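Local coordinates for copper induced nitroreductase D (Lactococcus lactis, PDB 2WQF) that acts as a copper-induced, FMN-binding nitroreductase that takes part in the defence of the bacterium against oxidative stress, at the interface of chains A and B. Numbering follows the deposited sequence. Chains: chain A/B, Copper induced nitroreductase D.

The interface of chains A and B. Residues chain A 29, 32-33, 36, 140; chain B 4, 7-8, 191.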
loop_
_atom_site.group_PDB
_atom_site.type_symbol
_atom_site.label_atom_id
_atom_site.label_comp_id
_atom_site.label_asym_id
_atom_site.label_seq_id
_atom_site.Cartn_x
_atom_site.Cartn_y
_atom_site.Cartn_z
ATOM N N THR A 29 13.711 -11.610 5.160
ATOM C CA THR A 29 12.885 -11.201 4.042
ATOM C C THR A 29 11.820 -10.199 4.457
ATOM O O THR A 29 11.521 -9.252 3.722
ATOM C CB THR A 29 12.248 -12.418 3.382
ATOM O OG1 THR A 29 13.294 -13.299 2.963
ATOM C CG2 THR A 29 11.508 -12.029 2.162
ATOM N N GLU A 32 13.582 -6.872 4.826
ATOM C CA GLU A 32 13.912 -6.288 3.538
ATOM C C GLU A 32 12.687 -5.721 2.836
ATOM O O GLU A 32 12.775 -4.664 2.207
ATOM C CB GLU A 32 14.622 -7.283 2.625
ATOM C CG GLU A 32 16.037 -7.632 3.080
ATOM C CD GLU A 32 16.732 -8.569 2.127
ATOM O OE1 GLU A 32 16.077 -9.505 1.618
ATOM O OE2 GLU A 32 17.930 -8.375 1.880
ATOM N N ALA A 33 11.564 -6.434 2.899
ATOM C CA ALA A 33 10.357 -5.977 2.222
ATOM C C ALA A 33 9.902 -4.631 2.786
ATOM O O ALA A 33 9.491 -3.749 2.038
ATOM C CB ALA A 33 9.254 -7.018 2.326
ATOM N N PHE A 36 12.662 -1.677 1.836
ATOM C CA PHE A 36 12.612 -1.174 0.466
ATOM C C PHE A 36 11.262 -0.672 0.012
ATOM O O PHE A 36 11.076 -0.413 -1.169
ATOM C CB PHE A 36 13.169 -2.211 -0.484
ATOM C CG PHE A 36 14.594 -2.576 -0.179
ATOM C CD1 PHE A 36 15.566 -1.589 -0.089
ATOM C CD2 PHE A 36 14.956 -3.895 0.041
ATOM C CE1 PHE A 36 16.876 -1.909 0.186
ATOM C CE2 PHE A 36 16.253 -4.224 0.326
ATOM C CZ PHE A 36 17.224 -3.223 0.412
ATOM N N ALA A 140 6.395 -10.939 -0.409
ATOM C CA ALA A 140 7.725 -11.502 -0.188
ATOM C C ALA A 140 7.631 -12.909 0.456
ATOM O O ALA A 140 8.371 -13.837 0.102
ATOM C CB ALA A 140 8.586 -10.552 0.655
ATOM N N ILE B 4 12.497 -9.135 -3.852
ATOM C CA ILE B 4 13.143 -8.106 -3.033
ATOM C C ILE B 4 13.978 -7.180 -3.926
ATOM O O ILE B 4 13.967 -5.972 -3.761
ATOM C CB ILE B 4 14.000 -8.715 -1.938
ATOM C CG1 ILE B 4 13.137 -9.437 -0.894
ATOM C CG2 ILE B 4 14.851 -7.644 -1.280
ATOM C CD1 ILE B 4 12.101 -8.564 -0.212
ATOM N N LEU B 7 11.752 -4.746 -5.550
ATOM C CA LEU B 7 11.407 -3.675 -4.620
ATOM C C LEU B 7 12.538 -2.667 -4.520
ATOM O O LEU B 7 12.301 -1.460 -4.524
ATOM C CB LEU B 7 11.086 -4.207 -3.218
ATOM C CG LEU B 7 9.837 -5.088 -3.073
ATOM C CD1 LEU B 7 9.648 -5.390 -1.591
ATOM C CD2 LEU B 7 8.594 -4.455 -3.657
ATOM N N GLU B 8 13.759 -3.167 -4.384
ATOM C CA GLU B 8 14.927 -2.308 -4.243
ATOM C C GLU B 8 15.133 -1.443 -5.487
ATOM O O GLU B 8 15.592 -0.306 -5.380
ATOM C CB GLU B 8 16.165 -3.157 -3.922
ATOM C CG GLU B 8 17.374 -2.330 -3.517
ATOM C CD GLU B 8 18.491 -3.176 -2.963
ATOM O OE1 GLU B 8 18.355 -4.423 -2.956
ATOM O OE2 GLU B 8 19.510 -2.585 -2.538
ATOM N N PHE B 191 18.194 4.798 5.651
ATOM C CA PHE B 191 17.265 3.858 6.288
ATOM C C PHE B 191 17.432 3.985 7.793
ATOM O O PHE B 191 18.554 4.195 8.300
ATOM C CB PHE B 191 17.578 2.430 5.855
ATOM C CG PHE B 191 17.566 2.227 4.368
ATOM C CD1 PHE B 191 16.408 1.837 3.718
ATOM C CD2 PHE B 191 18.714 2.404 3.629
ATOM C CE1 PHE B 191 16.399 1.636 2.350
ATOM C CE2 PHE B 191 18.742 2.234 2.262
ATOM C CZ PHE B 191 17.568 1.847 1.603
HETATM O O HOH W 1 9.833 -0.691 -3.476
HETATM O O HOH W 2 13.068 0.903 -3.025
#
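An apolar helix-against-helix contact, one part of the two-fold symmetric interface of the nitroreductase dimer, seats the N-terminal helix 3-9 of chain B on helix 23-35 of chain A and the residue just beyond it. A:Phe36 hides the largest surface of the residues here, 105 Å². With CG anti to the carbonyl carbon (chi1 -60°), its ring lies alongside the poorly ordered B:Glu8, whose extended chain points the same way. As modelled, the methylene CG of B:Glu8 sits over one face of the A:Phe36 ring, toward its rim, 4.0 Å from the ring centroid, and the carboxylate stacks with its plane 14° from the ring. The aliphatic part of the glutamate supplies the apolar cover. B:Phe191 crosses obliquely, bringing CZ to 4.1 Å from CE1 of A:Phe36. The two branches of B:Ile4 serve different neighbours: CG2 touches CD2 and CE2 of A:Phe36 and CB of the poorly ordered A:Glu32, while CD1 reaches the backbone N of A:Ala33 at 3.8 Å. An alanine at A:Phe36 would remove the ring on which B:Glu8, B:Ile4 and B:Phe191 pack, and would probably loosen the seating of helix 3-9. Small side chains at A:Ala33 and A:Ala140 let the B:Ile4 methyl come close to the helices. B:Leu7 sets its CD1 3.9 Å from CA of A:Ala33. No direct polar bond joins the two sides here; instead, two waters bridge the carbonyl oxygens of A:Phe36 and B:Leu7, one lying 2.6 Å from A:Phe36 O and 2.8 Å from B:Leu7 O.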